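Local coordinates for coiled-coil quantitatively-enriched protein 1 (Schizosaccharomyces pombe, PDB 7CUJ) that serves, as a longer protein of which this chain is the α/β part, as a molecular adaptor linking telomeres to the meiotic centrosome and supporting telomere length regulation and chromosome segregation, at residues Thr121-Leu135 and His159-Ala173. Residues are numbered along the deposited sequence; the frame is centred on the assembly and turned at random.
Sequences TFFLFISNQFLANTL and HPAIWICVSKKAPSA
On the sheet face that carries L124 and I164, these two side chains lie alongside each other and point the same way, CD1 of I164 sitting 3.9 Å from CB of L124. Leucine and the beta-branched isoleucine and valine suit this layer, because helix 129-135 runs back over it nearly antiparallel to strand 162-166: A132, small enough for close approach, sets its CB 3.6 Å from CG2 of V166, and L135 crosses I164 at about a right angle. The other face is aromatic. F123 and W163 form an offset stack, planes at 28°, and A173 CB packs against the F123 and F125 rings; an alanine in place of F123 would probably leave the indole without its stacking partner and open a gap beside A173. At F125, CB of C165 lies over one ring face, while SG, turned anti to its own backbone N (chi1 -167°), approaches obliquely, 3.7 Å from CE2.

Between the two layers, bonds from W163 N to F122 O (2.7 Å), C165 N to L124 O (2.6 Å) and S167 N to I126 O interleave with L124 N to W163 O and I126 N to C165 O, the parallel-sheet pattern. At the polar end Q129, bent at chi2, crosses V166; N128, whose short amide reaches back to the first turn, N-caps the helix by accepting from L131 N, and S127 OG hydrogen-bonds D190 OD1.

Strand 162-166 lies between 121-126 and edge strand 146-148, to which helix 129-141 leads; strand 184-188 flanks 121-126, helix 102-112 packs against L124, I162 and L135, and helix 191-200 meets F125 and A170.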
loop_
_atom_site.group_PDB
_atom_site.type_symbol
_atom_site.label_atom_id
_atom_site.label_comp_id
_atom_site.label_asym_id
_atom_site.label_seq_id
_atom_site.Cartn_x
_atom_site.Cartn_y
_atom_site.Cartn_z
ATOM N N THR A 121 25.022 -7.439 41.181
ATOM C CA THR A 121 25.306 -6.557 40.059
ATOM C C THR A 121 24.424 -6.943 38.871
ATOM O O THR A 121 24.485 -8.077 38.398
ATOM C CB THR A 121 26.800 -6.582 39.706
ATOM O OG1 THR A 121 27.144 -7.908 39.301
ATOM C CG2 THR A 121 27.693 -6.155 40.852
ATOM N N PHE A 122 23.606 -5.991 38.400
ATOM C CA PHE A 122 22.747 -6.217 37.248
ATOM C C PHE A 122 23.490 -5.920 35.950
ATOM O O PHE A 122 24.297 -4.997 35.883
ATOM C CB PHE A 122 21.489 -5.348 37.303
ATOM C CG PHE A 122 20.401 -5.854 38.213
ATOM C CD1 PHE A 122 19.733 -7.039 37.938
ATOM C CD2 PHE A 122 20.038 -5.139 39.342
ATOM C CE1 PHE A 122 18.732 -7.500 38.781
ATOM C CE2 PHE A 122 19.035 -5.598 40.183
ATOM C CZ PHE A 122 18.386 -6.779 39.902
ATOM N N PHE A 123 23.187 -6.727 34.926
ATOM C CA PHE A 123 23.535 -6.450 33.542
ATOM C C PHE A 123 22.247 -6.245 32.751
ATOM O O PHE A 123 21.397 -7.132 32.715
ATOM C CB PHE A 123 24.301 -7.625 32.929
ATOM C CG PHE A 123 25.802 -7.501 32.967
ATOM C CD1 PHE A 123 26.484 -6.836 31.957
ATOM C CD2 PHE A 123 26.535 -8.055 34.005
ATOM C CE1 PHE A 123 27.867 -6.724 31.988
ATOM C CE2 PHE A 123 27.917 -7.944 34.037
ATOM C CZ PHE A 123 28.580 -7.279 33.028
ATOM N N LEU A 124 22.110 -5.067 32.130
ATOM C CA LEU A 124 20.976 -4.788 31.265
ATOM C C LEU A 124 21.458 -4.624 29.824
ATOM O O LEU A 124 22.358 -3.835 29.547
ATOM C CB LEU A 124 20.231 -3.543 31.762
ATOM C CG LEU A 124 18.973 -3.171 30.977
ATOM C CD1 LEU A 124 17.846 -2.759 31.909
ATOM C CD2 LEU A 124 19.256 -2.076 29.957
ATOM N N PHE A 125 20.838 -5.384 28.916
ATOM C CA PHE A 125 21.127 -5.293 27.495
ATOM C C PHE A 125 20.021 -4.509 26.796
ATOM O O PHE A 125 18.839 -4.717 27.060
ATOM C CB PHE A 125 21.312 -6.686 26.888
ATOM C CG PHE A 125 22.649 -7.314 27.184
ATOM C CD1 PHE A 125 22.860 -8.013 28.362
ATOM C CD2 PHE A 125 23.702 -7.197 26.289
ATOM C CE1 PHE A 125 24.095 -8.584 28.638
ATOM C CE2 PHE A 125 24.933 -7.775 26.560
ATOM C CZ PHE A 125 25.130 -8.465 27.736
ATOM N N ILE A 126 20.433 -3.601 25.903
ATOM C CA ILE A 126 19.516 -2.755 25.157
ATOM C C ILE A 126 20.105 -2.529 23.765
ATOM O O ILE A 126 21.304 -2.295 23.631
ATOM C CB ILE A 126 19.239 -1.442 25.924
ATOM C CG1 ILE A 126 18.118 -0.615 25.288
ATOM C CG2 ILE A 126 20.511 -0.627 26.118
ATOM C CD1 ILE A 126 17.583 0.482 26.185
ATOM N N SER A 127 19.257 -2.617 22.735
ATOM C CA SER A 127 19.733 -2.642 21.360
ATOM C C SER A 127 19.598 -1.266 20.708
ATOM O O SER A 127 19.142 -1.159 19.572
ATOM C CB SER A 127 19.032 -3.716 20.559
ATOM O OG SER A 127 17.643 -3.445 20.465
ATOM N N ASN A 128 20.026 -0.224 21.430
ATOM C CA ASN A 128 19.919 1.152 20.970
ATOM C C ASN A 128 20.849 2.037 21.796
ATOM O O ASN A 128 20.742 2.079 23.020
ATOM C CB ASN A 128 18.477 1.659 21.045
ATOM C CG ASN A 128 18.293 2.970 20.314
ATOM O OD1 ASN A 128 18.410 4.039 20.908
ATOM N ND2 ASN A 128 18.032 2.900 19.019
ATOM N N GLN A 129 21.746 2.757 21.108
ATOM C CA GLN A 129 22.774 3.550 21.766
ATOM C C GLN A 129 22.140 4.731 22.499
ATOM O O GLN A 129 22.445 4.967 23.663
ATOM C CB GLN A 129 23.842 4.003 20.768
ATOM C CG GLN A 129 24.996 4.767 21.407
ATOM C CD GLN A 129 25.766 3.936 22.407
ATOM O OE1 GLN A 129 26.384 2.930 22.062
ATOM N NE2 GLN A 129 25.737 4.355 23.662
ATOM N N PHE A 130 21.253 5.455 21.809
ATOM C CA PHE A 130 20.624 6.639 22.371
ATOM C C PHE A 130 19.907 6.296 23.675
ATOM O O PHE A 130 20.068 6.998 24.671
ATOM C CB PHE A 130 19.681 7.303 21.362
ATOM C CG PHE A 130 18.783 8.344 21.981
ATOM C CD1 PHE A 130 19.301 9.554 22.422
ATOM C CD2 PHE A 130 17.430 8.100 22.161
ATOM C CE1 PHE A 130 18.483 10.502 23.017
ATOM C CE2 PHE A 130 16.611 9.052 22.754
ATOM C CZ PHE A 130 17.138 10.250 23.180
ATOM N N LEU A 131 19.114 5.217 23.652
ATOM C CA LEU A 131 18.300 4.834 24.795
ATOM C C LEU A 131 19.188 4.366 25.943
ATOM O O LEU A 131 18.900 4.658 27.100
ATOM C CB LEU A 131 17.302 3.750 24.379
ATOM C CG LEU A 131 16.132 4.234 23.523
ATOM C CD1 LEU A 131 15.271 3.064 23.074
ATOM C CD2 LEU A 131 15.296 5.259 24.275
ATOM N N ALA A 132 20.266 3.644 25.606
ATOM C CA ALA A 132 21.263 3.239 26.586
ATOM C C ALA A 132 21.749 4.458 27.368
ATOM O O ALA A 132 21.794 4.429 28.595
ATOM C CB ALA A 132 22.409 2.532 25.904
ATOM N N ASN A 133 22.087 5.530 26.639
ATOM C CA ASN A 133 22.620 6.749 27.227
ATOM C C ASN A 133 21.554 7.421 28.090
ATOM O O ASN A 133 21.843 7.848 29.207
ATOM C CB ASN A 133 23.131 7.728 26.165
ATOM C CG ASN A 133 24.200 7.150 25.262
ATOM O OD1 ASN A 133 24.832 6.147 25.592
ATOM N ND2 ASN A 133 24.416 7.782 24.119
ATOM N N THR A 134 20.332 7.511 27.553
ATOM C CA THR A 134 19.229 8.188 28.215
ATOM C C THR A 134 18.842 7.436 29.489
ATOM O O THR A 134 18.582 8.060 30.515
ATOM C CB THR A 134 18.042 8.389 27.260
ATOM O OG1 THR A 134 18.506 9.056 26.086
ATOM C CG2 THR A 134 16.905 9.175 27.876
ATOM N N LEU A 135 18.819 6.099 29.414
ATOM C CA LEU A 135 18.438 5.261 30.543
ATOM C C LEU A 135 19.473 5.427 31.653
ATOM O O LEU A 135 19.114 5.693 32.797
ATOM C CB LEU A 135 18.361 3.799 30.086
ATOM C CG LEU A 135 17.237 2.932 30.662
ATOM C CD1 LEU A 135 17.720 1.503 30.855
ATOM C CD2 LEU A 135 16.688 3.482 31.970
ATOM N N HIS A 159 30.328 -4.354 39.538
ATOM C CA HIS A 159 30.682 -3.445 40.663
ATOM C C HIS A 159 29.573 -2.419 40.906
ATOM O O HIS A 159 29.239 -2.152 42.060
ATOM C CB HIS A 159 32.066 -2.810 40.448
ATOM C CG HIS A 159 33.177 -3.794 40.284
ATOM N ND1 HIS A 159 33.571 -4.646 41.301
ATOM C CD2 HIS A 159 33.995 -4.049 39.240
ATOM C CE1 HIS A 159 34.575 -5.393 40.883
ATOM N NE2 HIS A 159 34.855 -5.043 39.621
ATOM N N PRO A 160 28.984 -1.787 39.856
ATOM C CA PRO A 160 27.816 -0.918 40.030
ATOM C C PRO A 160 26.552 -1.675 40.430
ATOM O O PRO A 160 26.541 -2.905 40.474
ATOM C CB PRO A 160 27.596 -0.288 38.642
ATOM C CG PRO A 160 28.892 -0.521 37.896
ATOM C CD PRO A 160 29.443 -1.813 38.458
ATOM N N ALA A 161 25.487 -0.916 40.719
ATOM C CA ALA A 161 24.180 -1.486 41.002
ATOM C C ALA A 161 23.574 -2.078 39.727
ATOM O O ALA A 161 22.856 -3.075 39.800
ATOM C CB ALA A 161 23.283 -0.451 41.641
ATOM N N ILE A 162 23.879 -1.472 38.567
ATOM C CA ILE A 162 23.432 -1.971 37.270
ATOM C C ILE A 162 24.336 -1.448 36.149
ATOM O O ILE A 162 24.528 -0.241 36.013
ATOM C CB ILE A 162 21.933 -1.667 37.019
ATOM C CG1 ILE A 162 21.461 -2.169 35.652
ATOM C CG2 ILE A 162 21.609 -0.193 37.222
ATOM C CD1 ILE A 162 19.961 -2.358 35.537
ATOM N N TRP A 163 24.892 -2.376 35.354
ATOM C CA TRP A 163 25.529 -2.067 34.081
ATOM C C TRP A 163 24.455 -1.910 33.005
ATOM O O TRP A 163 23.518 -2.707 32.951
ATOM C CB TRP A 163 26.512 -3.176 33.677
ATOM C CG TRP A 163 27.812 -3.228 34.424
ATOM C CD1 TRP A 163 28.194 -4.182 35.323
ATOM C CD2 TRP A 163 28.927 -2.321 34.308
ATOM N NE1 TRP A 163 29.456 -3.926 35.786
ATOM C CE2 TRP A 163 29.932 -2.792 35.183
ATOM C CE3 TRP A 163 29.173 -1.158 33.566
ATOM C CZ2 TRP A 163 31.155 -2.140 35.335
ATOM C CZ3 TRP A 163 30.383 -0.515 33.717
ATOM C CH2 TRP A 163 31.361 -1.000 34.589
ATOM N N ILE A 164 24.604 -0.887 32.148
ATOM C CA ILE A 164 23.771 -0.720 30.963
ATOM C C ILE A 164 24.622 -1.020 29.733
ATOM O O ILE A 164 25.542 -0.266 29.417
ATOM C CB ILE A 164 23.158 0.696 30.882
ATOM C CG1 ILE A 164 22.390 1.087 32.149
ATOM C CG2 ILE A 164 22.308 0.856 29.627
ATOM C CD1 ILE A 164 21.252 0.157 32.509
ATOM N N CYS A 165 24.286 -2.108 29.028
ATOM C CA CYS A 165 25.103 -2.593 27.927
ATOM C C CYS A 165 24.347 -2.487 26.604
ATOM O O CYS A 165 23.204 -2.927 26.488
ATOM C CB CYS A 165 25.530 -4.037 28.163
ATOM S SG CYS A 165 26.833 -4.594 27.035
ATOM N N VAL A 166 25.011 -1.895 25.607
ATOM C CA VAL A 166 24.524 -1.867 24.239
ATOM C C VAL A 166 24.787 -3.241 23.628
ATOM O O VAL A 166 25.895 -3.759 23.729
ATOM C CB VAL A 166 25.194 -0.731 23.440
ATOM C CG1 VAL A 166 25.047 -0.910 21.938
ATOM C CG2 VAL A 166 24.677 0.634 23.866
ATOM N N SER A 167 23.755 -3.818 22.996
ATOM C CA SER A 167 23.776 -5.202 22.544
ATOM C C SER A 167 24.891 -5.441 21.526
ATOM O O SER A 167 25.337 -6.573 21.354
ATOM C CB SER A 167 22.427 -5.632 22.019
ATOM O OG SER A 167 22.127 -4.989 20.790
ATOM N N LYS A 168 25.337 -4.364 20.866
ATOM C CA LYS A 168 26.441 -4.412 19.920
ATOM C C LYS A 168 27.734 -4.797 20.640
ATOM O O LYS A 168 28.574 -5.492 20.072
ATOM C CB LYS A 168 26.584 -3.064 19.204
ATOM C CG LYS A 168 27.681 -2.990 18.149
ATOM C CD LYS A 168 27.841 -1.618 17.531
ATOM C CE LYS A 168 29.115 -1.486 16.723
ATOM N NZ LYS A 168 29.158 -0.210 15.972
ATOM N N LYS A 169 27.874 -4.348 21.894
ATOM C CA LYS A 169 29.096 -4.525 22.665
ATOM C C LYS A 169 29.004 -5.767 23.554
ATOM O O LYS A 169 29.723 -5.875 24.547
ATOM C CB LYS A 169 29.389 -3.268 23.493
ATOM C CG LYS A 169 29.789 -2.038 22.689
ATOM C CD LYS A 169 30.670 -1.079 23.458
ATOM C CE LYS A 169 31.319 -0.041 22.569
ATOM N NZ LYS A 169 32.378 0.711 23.283
ATOM N N ALA A 170 28.135 -6.712 23.171
ATOM C CA ALA A 170 27.928 -7.945 23.918
ATOM C C ALA A 170 29.166 -8.843 23.872
ATOM O O ALA A 170 29.495 -9.464 24.882
ATOM C CB ALA A 170 26.699 -8.665 23.418
ATOM N N PRO A 171 29.882 -8.964 22.723
ATOM C CA PRO A 171 31.072 -9.817 22.629
ATOM C C PRO A 171 32.095 -9.693 23.759
ATOM O O PRO A 171 32.860 -10.624 23.999
ATOM C CB PRO A 171 31.714 -9.440 21.281
ATOM C CG PRO A 171 30.951 -8.219 20.804
ATOM C CD PRO A 171 29.579 -8.327 21.432
ATOM N N SER A 172 32.093 -8.547 24.450
ATOM C CA SER A 172 33.024 -8.296 25.540
ATOM C C SER A 172 32.465 -8.796 26.871
ATOM O O SER A 172 33.212 -9.324 27.693
ATOM C CB SER A 172 33.408 -6.839 25.610
ATOM O OG SER A 172 32.262 -6.006 25.560
ATOM N N ALA A 173 31.150 -8.631 27.069
ATOM C CA ALA A 173 30.500 -8.884 28.348
ATOM C C ALA A 173 30.424 -10.380 28.657
ATOM O O ALA A 173 30.371 -10.760 29.826
ATOM C CB ALA A 173 29.133 -8.243 28.363
#